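Local coordinates for Tat (Twin-arginine translocation) pathway signal sequence containing protein (Mycobacterium tuberculosis, PDB 5IMU) that is of unknown function, its crystallised C-terminal portion pairing a potassium-binding alpha/beta/alpha sandwich with an alpha-helical bundle, at residues A34-D39 with L83-A88; V59-A63 with P106-D111; L163-I167 with L192-E196. All blocks are in the same frame, centred on the assembly; numbering follows the deposited sequence.

Interaction 1: residues A34-D39 with L83-A88; sequences AAGLRD and LGAVVA
Arg-38 NH1 reaches two carbonyl oxygens, Leu-83 O at 2.9 Å and Ala-85 O at 2.9 Å, and so bridges the turn that leaves helix 79-83 for edge strand 88-92 of the mixed sheet. The two bonds differ in geometry: NH1 stands nearly in line with the Leu-83 carbonyl (165° at the oxygen) but well above the plane of the Ala-85 one, whose oxygen lies in the guanidinium plane. A bend at chi2 (-94°) turns the arginine back, since its CB starts off away from the turn. Water 2 adds a bridge, accepting from Asp-39 N and donating to Ala-85 O. Along the backbone, Val-87 N donates to Leu-37 O at 2.8 Å almost straight (171°), and Leu-37 N gives a longer bond to Ala-88 O. Gly-36 CA comes within 3.1 Å of Ala-88 O as a CA-H...O contact.

Beyond these bonds, Leu-83 lies over the strand: CD1 meets Ala-34 CB, and CD2 rests near Gly-36 N. Leu-45 of the neighbouring strand 44-48 also touches Leu-83. At the far end the Leu-37 and Val-87 side chains meet at an oblique angle, with CD2 of Leu-37 4.2 Å from CG2 of Val-87.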
loop_
_atom_site.group_PDB
_atom_site.type_symbol
_atom_site.label_atom_id
_atom_site.label_comp_id
_atom_site.label_asym_id
_atom_site.label_seq_id
_atom_site.Cartn_x
_atom_site.Cartn_y
_atom_site.Cartn_z
ATOM N N ALA A 34 -8.825 5.110 6.391
ATOM C CA ALA A 34 -9.157 6.453 6.845
ATOM C C ALA A 34 -8.443 7.474 5.973
ATOM O O ALA A 34 -7.355 7.215 5.451
ATOM C CB ALA A 34 -8.783 6.670 8.315
ATOM N N ALA A 35 -9.068 8.639 5.820
ATOM C CA ALA A 35 -8.470 9.765 5.119
ATOM C C ALA A 35 -8.725 11.045 5.900
ATOM O O ALA A 35 -9.782 11.217 6.513
ATOM C CB ALA A 35 -9.012 9.907 3.693
ATOM N N GLY A 36 -7.750 11.941 5.870
ATOM C CA GLY A 36 -7.839 13.179 6.622
ATOM C C GLY A 36 -7.198 14.323 5.869
ATOM O O GLY A 36 -6.284 14.133 5.063
ATOM N N LEU A 37 -7.695 15.526 6.140
ATOM C CA LEU A 37 -7.176 16.752 5.545
ATOM C C LEU A 37 -6.260 17.437 6.553
ATOM O O LEU A 37 -6.680 17.730 7.677
ATOM C CB LEU A 37 -8.310 17.692 5.137
ATOM C CG LEU A 37 -7.881 18.952 4.379
ATOM C CD1 LEU A 37 -7.320 18.590 3.008
ATOM C CD2 LEU A 37 -9.031 19.943 4.247
ATOM N N ARG A 38 -5.017 17.687 6.151
ATOM C CA ARG A 38 -4.074 18.390 7.007
ATOM C C ARG A 38 -4.454 19.862 7.126
ATOM O O ARG A 38 -5.257 20.392 6.351
ATOM C CB ARG A 38 -2.652 18.257 6.462
ATOM C CG ARG A 38 -2.070 16.853 6.549
ATOM C CD ARG A 38 -1.254 16.683 7.820
ATOM N NE ARG A 38 -0.388 15.509 7.767
ATOM C CZ ARG A 38 -0.484 14.468 8.586
ATOM N NH1 ARG A 38 -1.411 14.447 9.537
ATOM N NH2 ARG A 38 0.352 13.446 8.458
ATOM N N ASP A 39 -3.855 20.533 8.113
ATOM C CA ASP A 39 -4.208 21.924 8.369
ATOM C C ASP A 39 -3.687 22.879 7.302
ATOM O O ASP A 39 -4.050 24.059 7.329
ATOM C CB ASP A 39 -3.713 22.357 9.757
ATOM C CG ASP A 39 -2.198 22.390 9.867
ATOM O OD1 ASP A 39 -1.509 21.868 8.965
ATOM O OD2 ASP A 39 -1.692 22.935 10.871
ATOM N N LEU A 83 -3.669 8.679 11.203
ATOM C CA LEU A 83 -3.852 9.947 10.502
ATOM C C LEU A 83 -3.080 11.080 11.163
ATOM O O LEU A 83 -2.687 12.037 10.487
ATOM C CB LEU A 83 -5.336 10.309 10.430
ATOM C CG LEU A 83 -6.214 9.633 9.379
ATOM C CD1 LEU A 83 -7.629 10.179 9.465
ATOM C CD2 LEU A 83 -5.639 9.849 7.991
ATOM N N GLY A 84 -2.862 10.998 12.474
ATOM C CA GLY A 84 -2.217 12.099 13.161
ATOM C C GLY A 84 -3.111 13.327 13.202
ATOM O O GLY A 84 -4.338 13.239 13.304
ATOM N N ALA A 85 -2.480 14.495 13.099
ATOM C CA ALA A 85 -3.180 15.768 13.233
ATOM C C ALA A 85 -3.820 16.164 11.906
ATOM O O ALA A 85 -3.119 16.389 10.913
ATOM C CB ALA A 85 -2.216 16.851 13.710
ATOM N N VAL A 86 -5.151 16.257 11.894
ATOM C CA VAL A 86 -5.920 16.641 10.716
ATOM C C VAL A 86 -7.080 17.518 11.170
ATOM O O VAL A 86 -7.374 17.628 12.362
ATOM C CB VAL A 86 -6.446 15.418 9.933
ATOM C CG1 VAL A 86 -5.302 14.680 9.254
ATOM C CG2 VAL A 86 -7.191 14.488 10.865
ATOM N N VAL A 87 -7.747 18.146 10.200
ATOM C CA VAL A 87 -8.885 19.022 10.472
ATOM C C VAL A 87 -10.196 18.455 9.948
ATOM O O VAL A 87 -11.237 19.119 10.069
ATOM C CB VAL A 87 -8.651 20.438 9.913
ATOM C CG1 VAL A 87 -7.379 21.033 10.504
ATOM C CG2 VAL A 87 -8.582 20.411 8.396
ATOM N N ALA A 88 -10.183 17.256 9.368
ATOM C CA ALA A 88 -11.396 16.534 9.000
ATOM C C ALA A 88 -11.024 15.077 8.770
ATOM O O ALA A 88 -9.929 14.779 8.287
ATOM C CB ALA A 88 -12.061 17.126 7.750
HETATM O O HOH W 1 0.777 11.976 10.448
HETATM O O HOH W 2 -2.698 19.138 10.345
#

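Interaction 2: residues V59-A63 with P106-D111; sequences VRLPA and PALTGD
The Arg-60 guanidinium and the Asp-111 carboxylate are stacked, their planes only 12° apart, with OD2 of Asp-111 3.0 Å above the guanidinium plane over its centre. The salt bridge, Arg-60 NH1 to Asp-111 OD2 at 3.2 Å, is therefore one of charge alone: OD2 sits over the face, where none of the guanidinium N-H groups is aimed. Successive bends at chi2 (-64°) and chi3 (-74°) curl the arginine chain round so that its flat end lies against the carboxylate. The same OD2 accepts a hydrogen bond from Leu-61 N at 2.9 Å, from above the carboxylate plane. The second oxygen, OD1, pairs with Arg-115 in a salt bridge and also lies against the Leu-61 side chain, near CG. Two arginines thus share one buried carboxylate, which would be expected to stabilise its negative charge.

Asp-111 is the first residue of helix 111-115, and Gly-110 before it takes the N-cap position. The contact joins this helix start, through the loop in front of it, to the loop leading into strand 65-67. Gly-110 N donates to Leu-61 O at 2.9 Å, approaching from above the carbonyl plane, while Gly-110 CA makes a CA-H...O contact with Pro-62 O. Further back, Leu-108 is the centre of an inverse gamma turn, and Ala-107 O receives Ala-63 N at 3.1 Å.

Apolar groups fill in beside these bonds. The Pro-62 ring and the Leu-108 side chain lie alongside each other with a common heading, CG of Pro-62 4.0 Å from CD2 of Leu-108. Pro-62 CB also meets Pro-106 CB at 3.9 Å, and helix 6-27 touches both prolines through Val-24 and Ala-23.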
loop_
_atom_site.group_PDB
_atom_site.type_symbol
_atom_site.label_atom_id
_atom_site.label_comp_id
_atom_site.label_asym_id
_atom_site.label_seq_id
_atom_site.Cartn_x
_atom_site.Cartn_y
_atom_site.Cartn_z
ATOM N N VAL A 59 -4.788 -2.178 -4.717
ATOM C CA VAL A 59 -5.675 -1.041 -4.500
ATOM C C VAL A 59 -5.129 0.144 -5.283
ATOM O O VAL A 59 -3.987 0.566 -5.067
ATOM C CB VAL A 59 -5.803 -0.701 -3.007
ATOM C CG1 VAL A 59 -6.601 0.586 -2.823
ATOM C CG2 VAL A 59 -6.457 -1.849 -2.261
ATOM N N ARG A 60 -5.940 0.673 -6.199
ATOM C CA ARG A 60 -5.593 1.878 -6.939
ATOM C C ARG A 60 -6.060 3.105 -6.164
ATOM O O ARG A 60 -7.143 3.103 -5.573
ATOM C CB ARG A 60 -6.220 1.859 -8.335
ATOM C CG ARG A 60 -5.913 0.600 -9.129
ATOM C CD ARG A 60 -4.425 0.484 -9.408
ATOM N NE ARG A 60 -3.988 1.427 -10.432
ATOM C CZ ARG A 60 -2.729 1.824 -10.595
ATOM N NH1 ARG A 60 -1.780 1.366 -9.789
ATOM N NH2 ARG A 60 -2.420 2.683 -11.556
ATOM N N LEU A 61 -5.217 4.166 -6.168
ATOM C CA LEU A 61 -5.409 5.320 -5.298
ATOM C C LEU A 61 -6.057 6.481 -6.040
ATOM O O LEU A 61 -5.740 6.727 -7.210
ATOM C CB LEU A 61 -4.069 5.779 -4.721
ATOM C CG LEU A 61 -3.407 4.771 -3.782
ATOM C CD1 LEU A 61 -1.991 5.196 -3.433
ATOM C CD2 LEU A 61 -4.237 4.597 -2.525
ATOM N N PRO A 62 -6.963 7.199 -5.376
ATOM C CA PRO A 62 -7.521 8.418 -5.970
ATOM C C PRO A 62 -6.453 9.480 -6.179
ATOM O O PRO A 62 -5.375 9.454 -5.581
ATOM C CB PRO A 62 -8.563 8.875 -4.938
ATOM C CG PRO A 62 -8.920 7.641 -4.194
ATOM C CD PRO A 62 -7.664 6.819 -4.138
ATOM N N ALA A 63 -6.774 10.429 -7.054
ATOM C CA ALA A 63 -5.848 11.506 -7.370
ATOM C C ALA A 63 -5.545 12.352 -6.138
ATOM O O ALA A 63 -6.405 12.562 -5.277
ATOM C CB ALA A 63 -6.429 12.382 -8.483
ATOM N N PRO A 106 -14.041 9.322 -7.136
ATOM C CA PRO A 106 -12.790 9.951 -7.574
ATOM C C PRO A 106 -12.029 9.064 -8.546
ATOM O O PRO A 106 -11.961 7.843 -8.384
ATOM C CB PRO A 106 -12.006 10.142 -6.269
ATOM C CG PRO A 106 -13.013 9.962 -5.168
ATOM C CD PRO A 106 -14.032 9.010 -5.699
ATOM N N ALA A 107 -11.448 9.696 -9.561
ATOM C CA ALA A 107 -10.646 8.973 -10.536
ATOM C C ALA A 107 -9.399 8.394 -9.879
ATOM O O ALA A 107 -8.713 9.067 -9.104
ATOM C CB ALA A 107 -10.258 9.894 -11.691
ATOM N N LEU A 108 -9.103 7.137 -10.200
ATOM C CA LEU A 108 -8.021 6.406 -9.545
ATOM C C LEU A 108 -6.700 6.606 -10.293
ATOM O O LEU A 108 -6.106 5.680 -10.845
ATOM C CB LEU A 108 -8.389 4.932 -9.430
ATOM C CG LEU A 108 -9.729 4.677 -8.732
ATOM C CD1 LEU A 108 -10.119 3.209 -8.793
ATOM C CD2 LEU A 108 -9.674 5.165 -7.293
ATOM N N THR A 109 -6.240 7.856 -10.294
ATOM C CA THR A 109 -5.036 8.252 -11.014
ATOM C C THR A 109 -3.882 8.614 -10.089
ATOM O O THR A 109 -2.880 9.167 -10.556
ATOM C CB THR A 109 -5.337 9.438 -11.934
ATOM O OG1 THR A 109 -5.717 10.570 -11.142
ATOM C CG2 THR A 109 -6.469 9.102 -12.881
ATOM N N GLY A 110 -3.987 8.321 -8.799
ATOM C CA GLY A 110 -3.031 8.854 -7.856
ATOM C C GLY A 110 -1.893 7.951 -7.436
ATOM O O GLY A 110 -1.117 8.342 -6.560
ATOM N N ASP A 111 -1.747 6.767 -8.034
ATOM C CA ASP A 111 -0.749 5.816 -7.546
ATOM C C ASP A 111 0.675 6.293 -7.812
ATOM O O ASP A 111 1.545 6.161 -6.946
ATOM C CB ASP A 111 -0.975 4.439 -8.170
ATOM C CG ASP A 111 -2.152 3.709 -7.554
ATOM O OD1 ASP A 111 -1.998 3.156 -6.445
ATOM O OD2 ASP A 111 -3.233 3.700 -8.175
#

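Interaction 3: residues L163-I167 with L192-E196; sequences LHGCI and LAAIE
Glu-196 reaches across to helix 157-177. Its CB touches both Leu-163 CD2 and Ile-167 CD1, each at 3.8 Å, on its side facing that helix. CG stands opposite the backbone N (chi1 177°), and the extended chain beyond it carries the carboxylate toward His-164. The carboxyl carbon CD passes within 3.8 Å of Ile-167 CD1. At the tip, OE1 accepts from His-164 ND1 at 2.8 Å through its syn lone pair, with an N-H...O angle of 160°, while OE2 lies 3.6 Å from His-164 ND1. Ring and carboxylate are nearly coplanar, and OE1 sits in the ring plane at its edge. The geometry is that of ND1 as donor, and the negative carboxylate may favour a positively charged ring.

Beneath that polar pair the packing is apolar. Leu-163 divides its branches: CD2 meets Ile-195 CG2 at 3.8 Å, whereas CD1 faces Leu-192 CD2. Ile-167 and Leu-192 interleave, running in opposing senses, CG1 of the isoleucine 3.6 Å from CB of the leucine. Helix 140-151 flanks this layer, Ile-145 touching both Leu-163 and Ile-195. With short-segment axes 9.9 Å apart and N-to-C directions at 148°, the arrangement is that of a roughly antiparallel helix pair in the alpha-helical bundle, within the DUF5631 family region.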
loop_
_atom_site.group_PDB
_atom_site.type_symbol
_atom_site.label_atom_id
_atom_site.label_comp_id
_atom_site.label_asym_id
_atom_site.label_seq_id
_atom_site.Cartn_x
_atom_site.Cartn_y
_atom_site.Cartn_z
ATOM N N LEU A 163 4.731 -15.765 -10.326
ATOM C CA LEU A 163 4.950 -14.683 -9.372
ATOM C C LEU A 163 3.635 -14.011 -8.997
ATOM O O LEU A 163 3.352 -13.789 -7.813
ATOM C CB LEU A 163 5.929 -13.662 -9.952
ATOM C CG LEU A 163 6.122 -12.378 -9.142
ATOM C CD1 LEU A 163 6.710 -12.675 -7.767
ATOM C CD2 LEU A 163 6.995 -11.391 -9.898
ATOM N N HIS A 164 2.811 -13.684 -9.994
ATOM C CA HIS A 164 1.539 -13.040 -9.693
ATOM C C HIS A 164 0.614 -13.979 -8.931
ATOM O O HIS A 164 -0.134 -13.542 -8.049
ATOM C CB HIS A 164 0.856 -12.549 -10.965
ATOM C CG HIS A 164 -0.276 -11.605 -10.696
ATOM N ND1 HIS A 164 -0.072 -10.293 -10.326
ATOM C CD2 HIS A 164 -1.617 -11.792 -10.700
ATOM C CE1 HIS A 164 -1.240 -9.706 -10.136
ATOM N NE2 HIS A 164 -2.194 -10.595 -10.354
ATOM N N GLY A 165 0.648 -15.272 -9.260
ATOM C CA GLY A 165 -0.150 -16.230 -8.515
ATOM C C GLY A 165 0.250 -16.300 -7.054
ATOM O O GLY A 165 -0.598 -16.462 -6.173
ATOM N N CYS A 166 1.549 -16.169 -6.775
ATOM C CA CYS A 166 2.006 -16.178 -5.390
ATOM C C CYS A 166 1.671 -14.873 -4.676
ATOM O O CYS A 166 1.408 -14.883 -3.469
ATOM C CB CYS A 166 3.509 -16.449 -5.333
ATOM S SG CYS A 166 3.962 -18.150 -5.757
ATOM N N ILE A 167 1.682 -13.750 -5.397
ATOM C CA ILE A 167 1.265 -12.481 -4.801
ATOM C C ILE A 167 -0.206 -12.543 -4.407
ATOM O O ILE A 167 -0.590 -12.146 -3.299
ATOM C CB ILE A 167 1.543 -11.314 -5.764
ATOM C CG1 ILE A 167 3.046 -11.066 -5.883
ATOM C CG2 ILE A 167 0.823 -10.057 -5.300
ATOM C CD1 ILE A 167 3.423 -10.113 -6.995
ATOM N N LEU A 192 7.593 -9.754 -2.749
ATOM C CA LEU A 192 7.074 -10.232 -4.026
ATOM C C LEU A 192 6.546 -9.078 -4.871
ATOM O O LEU A 192 6.715 -9.069 -6.097
ATOM C CB LEU A 192 5.980 -11.272 -3.792
ATOM C CG LEU A 192 6.383 -12.536 -3.028
ATOM C CD1 LEU A 192 5.158 -13.374 -2.687
ATOM C CD2 LEU A 192 7.392 -13.355 -3.821
ATOM N N ALA A 193 5.904 -8.096 -4.231
ATOM C CA ALA A 193 5.390 -6.940 -4.959
ATOM C C ALA A 193 6.525 -6.131 -5.574
ATOM O O ALA A 193 6.384 -5.588 -6.676
ATOM C CB ALA A 193 4.549 -6.062 -4.032
ATOM N N ALA A 194 7.658 -6.038 -4.873
ATOM C CA ALA A 194 8.804 -5.321 -5.419
ATOM C C ALA A 194 9.351 -6.022 -6.656
ATOM O O ALA A 194 9.719 -5.368 -7.638
ATOM C CB ALA A 194 9.892 -5.179 -4.354
ATOM N N ILE A 195 9.404 -7.357 -6.629
ATOM C CA ILE A 195 9.901 -8.107 -7.779
ATOM C C ILE A 195 8.994 -7.901 -8.988
ATOM O O ILE A 195 9.472 -7.704 -10.112
ATOM C CB ILE A 195 10.045 -9.599 -7.426
ATOM C CG1 ILE A 195 11.100 -9.788 -6.333
ATOM C CG2 ILE A 195 10.417 -10.408 -8.658
ATOM C CD1 ILE A 195 11.168 -11.200 -5.794
ATOM N N GLU A 196 7.674 -7.932 -8.781
ATOM C CA GLU A 196 6.762 -7.771 -9.912
ATOM C C GLU A 196 6.868 -6.378 -10.518
ATOM O O GLU A 196 6.898 -6.232 -11.744
ATOM C CB GLU A 196 5.318 -8.053 -9.498
ATOM C CG GLU A 196 4.330 -7.815 -10.643
ATOM C CD GLU A 196 2.920 -8.285 -10.337
ATOM O OE1 GLU A 196 2.662 -9.503 -10.433
ATOM O OE2 GLU A 196 2.064 -7.437 -10.008
#

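From the N terminus, strand 33-37 comes first, and interaction 1 closes the chain between it and the turn before strand 88-92, joining neighbouring strands of the sheet. Segment 59-63 lies within that loop, but its partner 106-111 lies beyond it, so interactions 1 and 2 cross along the chain. Interaction 2 ties the loop entering strand 65-67 to the start of helix 111-115. Interaction 3 opens only after both have closed: it joins helices 157-177 and 183-199 across a short connection. Its centre is about 32 Å from that of interaction 1, on the opposite side of the chain's centre, and about 21 Å from that of interaction 2.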